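Local coordinates for protein inorganic pyrophosphatase (Anaplasma phagocytophilum, PDB 3LD3) that probably catalyses the magnesium-dependent hydrolysis of inorganic pyrophosphate to two phosphate ions, working as a homohexamer, at residues D46-F54 with V63-Y73; L115-K126 with I156-K164. All blocks are in the same frame, centred on the assembly; numbering follows the deposited sequence. Where two conformers were deposited one is given.

Contact 1: D46-F54 with V63-Y73. With PO4 (phosphate ion), chain C.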
# COMPACT_ATOMS: atom_id res chain seq x y z
N ASP A 46 0.94 10.23 6.35
CA ASP A 46 -0.13 9.66 5.56
C ASP A 46 -0.47 8.22 5.91
O ASP A 46 -0.93 7.48 5.06
CB ASP A 46 0.20 9.79 4.06
CG ASP A 46 0.37 11.24 3.63
OD1 ASP A 46 -0.15 12.15 4.31
OD2 ASP A 46 1.06 11.52 2.62
N SER A 47 -0.19 7.80 7.14
CA SER A 47 -0.38 6.41 7.54
C SER A 47 -1.78 6.19 8.12
O SER A 47 -2.53 7.14 8.34
CB SER A 47 0.66 6.03 8.60
OG SER A 47 0.62 6.91 9.72
N HIS A 48 -2.13 4.94 8.33
CA HIS A 48 -3.31 4.62 9.13
C HIS A 48 -3.05 5.14 10.55
O HIS A 48 -1.91 5.27 10.98
CB HIS A 48 -3.54 3.13 9.14
CG HIS A 48 -3.87 2.58 7.79
ND1 HIS A 48 -4.90 3.09 7.02
CD2 HIS A 48 -3.33 1.56 7.07
CE1 HIS A 48 -4.97 2.40 5.88
NE2 HIS A 48 -4.04 1.46 5.90
N PRO A 49 -4.12 5.43 11.29
CA PRO A 49 -3.97 6.14 12.54
C PRO A 49 -3.49 5.26 13.72
O PRO A 49 -4.14 5.19 14.78
CB PRO A 49 -5.38 6.73 12.73
CG PRO A 49 -6.26 5.80 12.12
CD PRO A 49 -5.53 5.38 10.86
N VAL A 50 -2.36 4.57 13.53
CA VAL A 50 -1.71 3.83 14.61
C VAL A 50 -0.67 4.76 15.22
O VAL A 50 0.32 5.11 14.58
CB VAL A 50 -1.05 2.53 14.13
CG1 VAL A 50 -0.49 1.73 15.30
CG2 VAL A 50 -2.05 1.66 13.29
N LYS A 51 -0.86 5.15 16.48
CA LYS A 51 0.05 6.11 17.12
C LYS A 51 1.09 5.34 17.92
O LYS A 51 0.85 4.91 19.06
CB LYS A 51 -0.68 7.09 18.03
CG LYS A 51 0.30 8.21 18.40
CD LYS A 51 0.07 8.89 19.65
CE LYS A 51 0.86 10.20 19.67
NZ LYS A 51 2.21 10.08 20.28
N TYR A 52 2.25 5.13 17.33
CA TYR A 52 3.35 4.52 18.02
C TYR A 52 4.08 5.56 18.86
O TYR A 52 4.04 6.78 18.58
CB TYR A 52 4.36 3.91 17.04
CG TYR A 52 3.80 2.90 16.06
CD1 TYR A 52 3.61 1.58 16.44
CD2 TYR A 52 3.50 3.27 14.73
CE1 TYR A 52 3.07 0.64 15.57
CE2 TYR A 52 2.99 2.34 13.83
CZ TYR A 52 2.79 1.02 14.25
OH TYR A 52 2.29 0.07 13.41
N GLU A 53 4.76 5.06 19.89
CA GLU A 53 5.62 5.85 20.75
C GLU A 53 6.76 5.02 21.26
O GLU A 53 6.55 3.92 21.73
CB GLU A 53 4.84 6.35 21.97
CG GLU A 53 3.69 7.28 21.62
CD GLU A 53 3.05 7.99 22.85
OE1 GLU A 53 2.10 8.80 22.64
OE2 GLU A 53 3.49 7.70 24.00
N PHE A 54 7.96 5.59 21.25
CA PHE A 54 9.09 4.92 21.87
C PHE A 54 9.09 5.04 23.38
O PHE A 54 8.73 6.09 23.92
CB PHE A 54 10.42 5.46 21.32
CG PHE A 54 10.83 4.83 20.06
CD1 PHE A 54 11.37 3.54 20.09
CD2 PHE A 54 10.57 5.43 18.85
CE1 PHE A 54 11.71 2.89 18.92
CE2 PHE A 54 10.91 4.79 17.66
CZ PHE A 54 11.48 3.52 17.69
N VAL A 63 2.56 0.58 20.62
CA VAL A 63 1.35 1.20 20.19
C VAL A 63 0.76 1.93 21.41
O VAL A 63 0.26 1.28 22.34
CB VAL A 63 0.34 0.15 19.69
CG1 VAL A 63 -0.94 0.83 19.23
CG2 VAL A 63 0.98 -0.69 18.52
N ASP A 64 0.75 3.25 21.36
CA ASP A 64 0.11 4.03 22.42
C ASP A 64 -1.39 3.90 22.28
O ASP A 64 -2.09 3.58 23.25
CB ASP A 64 0.51 5.48 22.36
CG ASP A 64 -0.24 6.31 23.41
OD1 ASP A 64 -0.08 6.03 24.61
OD2 ASP A 64 -1.03 7.18 23.01
N ARG A 65 -1.89 4.16 21.08
CA ARG A 65 -3.30 3.98 20.78
C ARG A 65 -3.56 3.94 19.28
O ARG A 65 -2.69 4.29 18.48
CB ARG A 65 -4.10 5.16 21.38
CG ARG A 65 -3.93 6.49 20.70
CD ARG A 65 -4.57 7.61 21.53
NE ARG A 65 -4.44 8.95 20.94
CZ ARG A 65 -3.40 9.76 21.06
NH1 ARG A 65 -2.29 9.37 21.67
NH2 ARG A 65 -3.43 10.98 20.52
N PHE A 66 -4.76 3.53 18.92
CA PHE A 66 -5.30 3.83 17.62
C PHE A 66 -6.11 5.13 17.77
O PHE A 66 -6.90 5.25 18.73
CB PHE A 66 -6.15 2.68 17.11
CG PHE A 66 -5.40 1.36 16.95
CD1 PHE A 66 -5.02 0.89 15.69
CD2 PHE A 66 -5.07 0.59 18.05
CE1 PHE A 66 -4.33 -0.30 15.56
CE2 PHE A 66 -4.38 -0.60 17.93
CZ PHE A 66 -4.00 -1.05 16.65
N LEU A 67 -5.93 6.10 16.90
CA LEU A 67 -6.69 7.35 17.06
C LEU A 67 -8.17 7.00 16.92
O LEU A 67 -8.56 6.27 16.03
CB LEU A 67 -6.32 8.38 15.99
CG LEU A 67 -4.88 8.85 15.82
CD1 LEU A 67 -4.77 9.99 14.79
CD2 LEU A 67 -4.34 9.26 17.20
N PRO A 68 -9.02 7.53 17.82
CA PRO A 68 -10.42 7.22 17.72
C PRO A 68 -11.13 8.00 16.62
O PRO A 68 -12.16 7.53 16.12
CB PRO A 68 -10.97 7.56 19.11
CG PRO A 68 -10.02 8.31 19.76
CD PRO A 68 -8.67 8.12 19.12
N THR A 69 -10.51 9.09 16.19
CA THR A 69 -10.98 9.95 15.13
C THR A 69 -10.43 9.44 13.79
O THR A 69 -9.36 8.77 13.76
CB THR A 69 -10.56 11.38 15.37
OG1 THR A 69 -9.15 11.46 15.67
CG2 THR A 69 -11.39 11.96 16.62
N ALA A 70 -11.15 9.74 12.72
CA ALA A 70 -10.76 9.31 11.36
C ALA A 70 -9.82 10.36 10.79
O ALA A 70 -10.15 11.08 9.82
CB ALA A 70 -11.97 9.09 10.48
N MET A 71 -8.68 10.52 11.47
CA MET A 71 -7.66 11.51 11.09
C MET A 71 -6.33 10.78 10.90
O MET A 71 -6.18 9.65 11.32
CB MET A 71 -7.52 12.63 12.13
CG MET A 71 -8.86 13.28 12.38
SD MET A 71 -8.86 14.81 13.30
CE MET A 71 -8.43 15.99 12.05
N TYR A 72 -5.38 11.44 10.27
CA TYR A 72 -4.04 10.84 10.06
C TYR A 72 -3.02 11.94 10.24
O TYR A 72 -3.30 13.12 9.97
CB TYR A 72 -3.94 10.15 8.65
CG TYR A 72 -4.01 11.13 7.51
CD1 TYR A 72 -2.88 11.76 7.03
CD2 TYR A 72 -5.23 11.42 6.90
CE1 TYR A 72 -2.93 12.69 6.01
CE2 TYR A 72 -5.32 12.34 5.88
CZ TYR A 72 -4.17 12.99 5.41
OH TYR A 72 -4.23 13.98 4.41
N TYR A 73 -1.82 11.57 10.69
CA TYR A 73 -0.74 12.56 10.84
C TYR A 73 -0.36 13.15 9.48
O TYR A 73 0.01 12.43 8.57
CB TYR A 73 0.46 11.93 11.55
CG TYR A 73 0.25 11.85 13.05
CD1 TYR A 73 0.79 12.84 13.88
CD2 TYR A 73 -0.50 10.83 13.62
CE1 TYR A 73 0.59 12.79 15.27
CE2 TYR A 73 -0.72 10.77 15.00
CZ TYR A 73 -0.16 11.77 15.81
OH TYR A 73 -0.38 11.69 17.16
P PO4 C . -0.06 12.89 22.03
O1 PO4 C . -0.35 14.03 22.98
O2 PO4 C . -0.41 11.56 22.67
O3 PO4 C . -0.89 13.02 20.77
O4 PO4 C . 1.42 12.95 21.66
O HOH W 1 -1.48 8.62 10.88

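Contact 2: L115-K126 with I156-K164. With PO4 (phosphate ion), chain C.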
# COMPACT_ATOMS: atom_id res chain seq x y z
N LEU A 115 4.27 25.38 15.91
CA LEU A 115 2.88 25.67 16.19
C LEU A 115 2.73 25.59 17.69
O LEU A 115 2.91 24.53 18.30
CB LEU A 115 1.95 24.67 15.50
CG LEU A 115 0.45 24.90 15.65
CD1 LEU A 115 0.04 26.30 15.16
CD2 LEU A 115 -0.32 23.75 14.91
N MET A 116 2.39 26.72 18.31
CA MET A 116 2.15 26.73 19.75
C MET A 116 0.78 26.16 20.07
O MET A 116 -0.21 26.43 19.39
CB MET A 116 2.27 28.15 20.32
CG MET A 116 3.53 28.89 19.96
SD MET A 116 5.08 27.99 20.22
CE MET A 116 5.14 27.74 22.00
N MET A 117 0.71 25.38 21.14
CA MET A 117 -0.53 24.85 21.61
C MET A 117 -0.38 24.42 23.04
O MET A 117 0.73 24.09 23.49
CB MET A 117 -0.99 23.66 20.74
CG MET A 117 -0.15 22.44 20.86
SD MET A 117 -0.62 21.22 19.58
CE MET A 117 -0.27 22.13 18.09
N ASN A 118 -1.50 24.45 23.75
CA ASN A 118 -1.61 23.97 25.11
C ASN A 118 -2.58 22.81 25.13
O ASN A 118 -3.63 22.87 24.50
CB ASN A 118 -2.14 25.08 26.03
CG ASN A 118 -1.17 26.22 26.17
OD1 ASN A 118 -1.58 27.37 26.26
ND2 ASN A 118 0.13 25.91 26.19
N ASP A 119 -2.23 21.76 25.86
CA ASP A 119 -3.12 20.59 25.97
C ASP A 119 -3.14 20.05 27.40
O ASP A 119 -2.75 20.75 28.34
CB ASP A 119 -2.73 19.53 24.93
CG ASP A 119 -1.36 18.90 25.20
OD1 ASP A 119 -0.97 18.03 24.40
OD2 ASP A 119 -0.71 19.25 26.19
N GLU A 120 -3.64 18.82 27.57
CA GLU A 120 -3.76 18.19 28.89
C GLU A 120 -2.39 17.98 29.58
O GLU A 120 -2.34 17.84 30.80
CB GLU A 120 -4.54 16.87 28.81
CG GLU A 120 -3.84 15.70 28.08
CD GLU A 120 -3.94 15.75 26.53
OE1 GLU A 120 -4.59 16.66 25.97
OE2 GLU A 120 -3.36 14.86 25.89
N LYS A 121 -1.30 18.01 28.81
CA LYS A 121 0.06 17.93 29.36
C LYS A 121 0.69 19.30 29.66
O LYS A 121 1.80 19.35 30.17
CB LYS A 121 0.98 17.18 28.40
CG LYS A 121 0.49 15.80 28.03
CD LYS A 121 1.41 15.13 27.05
CE LYS A 121 0.96 15.32 25.61
NZ LYS A 121 1.57 14.23 24.78
N GLY A 122 -0.01 20.39 29.33
CA GLY A 122 0.53 21.75 29.52
C GLY A 122 0.97 22.34 28.18
O GLY A 122 0.25 22.22 27.19
N GLU A 123 2.16 22.96 28.14
CA GLU A 123 2.69 23.52 26.89
C GLU A 123 3.17 22.40 25.98
O GLU A 123 4.05 21.62 26.37
CB GLU A 123 3.84 24.49 27.19
N ASP A 124 2.62 22.30 24.77
CA ASP A 124 2.92 21.14 23.91
C ASP A 124 3.14 21.54 22.45
O ASP A 124 2.54 20.96 21.53
CB ASP A 124 1.81 20.09 24.03
CG ASP A 124 2.26 18.69 23.63
OD1 ASP A 124 3.48 18.45 23.40
OD2 ASP A 124 1.40 17.80 23.54
N ALA A 125 4.02 22.51 22.25
CA ALA A 125 4.31 23.03 20.93
C ALA A 125 4.78 21.93 19.99
O ALA A 125 5.40 20.97 20.43
CB ALA A 125 5.39 24.12 21.00
N LYS A 126 4.48 22.09 18.71
CA LYS A 126 4.89 21.14 17.68
C LYS A 126 5.79 21.85 16.68
O LYS A 126 5.36 22.75 16.00
CB LYS A 126 3.67 20.57 16.96
CG LYS A 126 2.67 19.83 17.89
CD LYS A 126 3.32 18.72 18.74
CE LYS A 126 2.23 18.10 19.66
NZ LYS A 126 2.76 17.27 20.74
N ILE A 156 -2.62 21.29 9.55
CA ILE A 156 -1.91 20.91 10.77
C ILE A 156 -2.61 21.45 12.00
O ILE A 156 -2.83 20.71 12.96
CB ILE A 156 -0.43 21.34 10.73
CG1 ILE A 156 0.29 20.63 9.59
CG2 ILE A 156 0.23 21.08 12.06
CD1 ILE A 156 1.74 21.18 9.38
N SER A 157 -2.96 22.75 11.99
CA SER A 157 -3.70 23.36 13.10
C SER A 157 -5.01 22.61 13.35
O SER A 157 -5.38 22.32 14.49
CB SER A 157 -4.00 24.84 12.83
OG SER A 157 -2.84 25.63 12.65
N HIS A 158 -5.72 22.31 12.26
CA HIS A 158 -6.98 21.58 12.32
C HIS A 158 -6.79 20.18 12.95
O HIS A 158 -7.57 19.74 13.83
CB HIS A 158 -7.58 21.53 10.90
CG HIS A 158 -8.85 20.77 10.79
ND1 HIS A 158 -8.88 19.39 10.78
CD2 HIS A 158 -10.13 21.18 10.68
CE1 HIS A 158 -10.13 18.99 10.66
NE2 HIS A 158 -10.92 20.06 10.63
N PHE A 159 -5.75 19.47 12.52
CA PHE A 159 -5.45 18.16 13.06
C PHE A 159 -5.33 18.19 14.60
O PHE A 159 -5.93 17.39 15.29
CB PHE A 159 -4.18 17.56 12.41
CG PHE A 159 -3.78 16.22 12.96
CD1 PHE A 159 -4.36 15.05 12.49
CD2 PHE A 159 -2.85 16.13 14.00
CE1 PHE A 159 -4.02 13.79 13.04
CE2 PHE A 159 -2.51 14.89 14.54
CZ PHE A 159 -3.08 13.72 14.06
N PHE A 160 -4.50 19.08 15.12
CA PHE A 160 -4.29 19.10 16.56
C PHE A 160 -5.52 19.64 17.29
O PHE A 160 -5.80 19.21 18.42
CB PHE A 160 -3.00 19.87 16.90
CG PHE A 160 -1.77 19.08 16.55
CD1 PHE A 160 -1.44 17.96 17.30
CD2 PHE A 160 -1.04 19.36 15.41
CE1 PHE A 160 -0.35 17.16 16.96
CE2 PHE A 160 0.05 18.58 15.07
CZ PHE A 160 0.41 17.50 15.86
N SER A 161 -6.29 20.49 16.61
CA SER A 161 -7.53 21.03 17.19
C SER A 161 -8.59 19.96 17.41
O SER A 161 -9.40 20.07 18.35
CB SER A 161 -8.10 22.15 16.31
OG SER A 161 -7.34 23.34 16.39
N PHE A 162 -8.61 18.91 16.56
CA PHE A 162 -9.76 18.01 16.51
C PHE A 162 -9.47 16.53 16.72
O PHE A 162 -10.39 15.74 17.02
CB PHE A 162 -10.57 18.24 15.22
CG PHE A 162 -11.11 19.64 15.10
CD1 PHE A 162 -12.00 20.15 16.05
CD2 PHE A 162 -10.72 20.48 14.06
CE1 PHE A 162 -12.45 21.45 15.95
CE2 PHE A 162 -11.18 21.78 13.95
CZ PHE A 162 -12.05 22.27 14.90
N TYR A 163 -8.22 16.11 16.59
CA TYR A 163 -7.92 14.68 16.66
C TYR A 163 -8.17 14.01 17.99
O TYR A 163 -8.33 12.79 18.04
CB TYR A 163 -6.51 14.34 16.17
CG TYR A 163 -5.35 14.52 17.12
CD1 TYR A 163 -4.43 13.50 17.31
CD2 TYR A 163 -5.16 15.71 17.81
CE1 TYR A 163 -3.31 13.69 18.14
CE2 TYR A 163 -4.07 15.89 18.65
CZ TYR A 163 -3.14 14.87 18.79
OH TYR A 163 -2.03 15.08 19.59
N LYS A 164 -8.19 14.81 19.06
CA LYS A 164 -8.44 14.32 20.40
C LYS A 164 -9.87 14.59 20.90
O LYS A 164 -10.17 14.31 22.06
CB LYS A 164 -7.45 14.96 21.40
CG LYS A 164 -6.07 14.32 21.40
CD LYS A 164 -5.07 15.17 22.20
CE LYS A 164 -3.81 14.40 22.50
NZ LYS A 164 -2.78 15.23 23.18
P PO4 C . -0.06 12.89 22.03
O1 PO4 C . -0.35 14.03 22.98
O2 PO4 C . -0.41 11.56 22.67
O3 PO4 C . -0.89 13.02 20.77
O4 PO4 C . 1.42 12.95 21.66
O HOH W 2 -1.93 17.28 21.41

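Contact 1: D46-F54 with V63-Y73
Lys51 and Arg65 face each other across an antiparallel beta hairpin, strands 50-54 and 61-66, at a classic beta bulge where Asp64 and Arg65 both oppose Lys51. The backbone gives the evidence: Lys51 N donates to Arg65 O at 2.8 Å, while Lys51 O accepts from Asp64 N at 2.8 Å and only weakly from Arg65 N. The register therefore shifts by one residue, and Tyr52 pairs with Val63. Past the strands, Leu67 N bonds to Pro49 O, the carbonyl of the residue centring an inverse gamma turn, and Asp46 N reaches Tyr73 O.

Lys51 and Arg65 share one face of the hairpin and hold a phosphate ion, with Glu53 and Asp64 beside them. Arg65 is extended from CG to NE and turns at its last torsion, and its guanidinium grips the anion twice, NH1 to O2 at 3.1 Å and NH2 to O3 at 3.3 Å, the latter almost straight at 178°. Its NH1 also meets Asp64 OD2 in the guanidinium plane, and its NE pairs with Glu167, so its rotation is fixed from several sides. Lys51 bends at its last torsion (chi4 -93°), which brings NZ to Glu53 OE1 at 2.7 Å and, weakly, to phosphate O4. The carboxylates of Glu53 and Asp64 stack with planes 9° apart; the neighbouring Lys51 and Arg65 probably offset their repulsion. Both basic residues are predicted substrate ligands.

Apolar contacts fill the other face, where Val50 CG2 lies beside Phe66 CE1 and Val63 CG2 approaches the Tyr52 ring obliquely. A second subunit packs here, the backbone N of its Met102 hydrogen-bonded to Tyr52 OH. Near the phosphate, the hydroxyl end of Tyr73 slants across the lysine chain, with Tyr73 OH 3.2 Å from Lys51 CE.

Contact 2: L115-K126 with I156-K164
The phosphate-binding part of the predicted active site lies where the hairpin turn of strands 106-119 and 122-131 meets the region following the last turns of helix 150-162. The ion there probably comes from the crystallisation liquor. Lys164 reaches across with its chain extended beyond CG (chi2 169°) and places NZ among four oxygens. It bonds Glu120 OE2 at 2.8 Å on the syn side, 16° out of the carboxylate plane, and phosphate O1 at 2.7 Å; water 2 accepts from it, and Asp119 OD1 completes a longer salt bridge. Glu120 is itself positioned through OE1, which accepts from Phe171 N.

The same phosphate oxygen takes a bond from Lys121 NZ at 2.6 Å, while Tyr163 OH donates to O3 at 2.6 Å, O3 lying near the ring plane at its edge. Water 2 joins the two sides by donating to both Asp119 OD1 and Tyr163 OH. Asp119 also shapes the type I turn, since its OD2 accepts from Lys121 N in an Asx turn.

Deeper in, the contact is apolar and centred on Phe160. Lys126 CG sits over one ring face, 4.1 Å from the centroid and 19° off the normal, and Phe159 lies over the opposite face. Met117 SD lies obliquely 4.5 Å from the Phe160 centroid, a Met-aromatic contact, its CE packs near Phe160 CG, and Leu115 CD2 packs on Ile156 CG2. While Lys126 thus lies against the ring, its NZ forms salt bridges with Asp92 and Asp124 OD1 (the hydrogen bond to the latter weak) and a hydrogen bond with Tyr77 OH. Asp92 and Asp124 are predicted magnesium ligands and Tyr163 a predicted substrate ligand, an arrangement consistent with the acidic metal site and basic phosphate pocket of the PPase family.

How the contacts relate
From the N terminus, contact 1 closes first: strand 50-54 turns back as strand 61-66, only eight residues separating the two segments. Contact 2 opens afterwards and spans 29 residues, bringing helix 150-162 back to the hairpin of strands 106-119 and 122-131, so the two closures follow in series without crossing. Their centres are 15 Å apart, yet they touch directly: Thr69 OG1 probably hydrogen-bonds Tyr163 O, and Met71 SD packs on Tyr163 CA. One phosphate ion is bound by both, showing that the two-stranded hairpin and the mixed sheet with its helix border a common pocket; the direct protein contacts join them. Both contacts also reach one further neighbouring subunit of the hexamer.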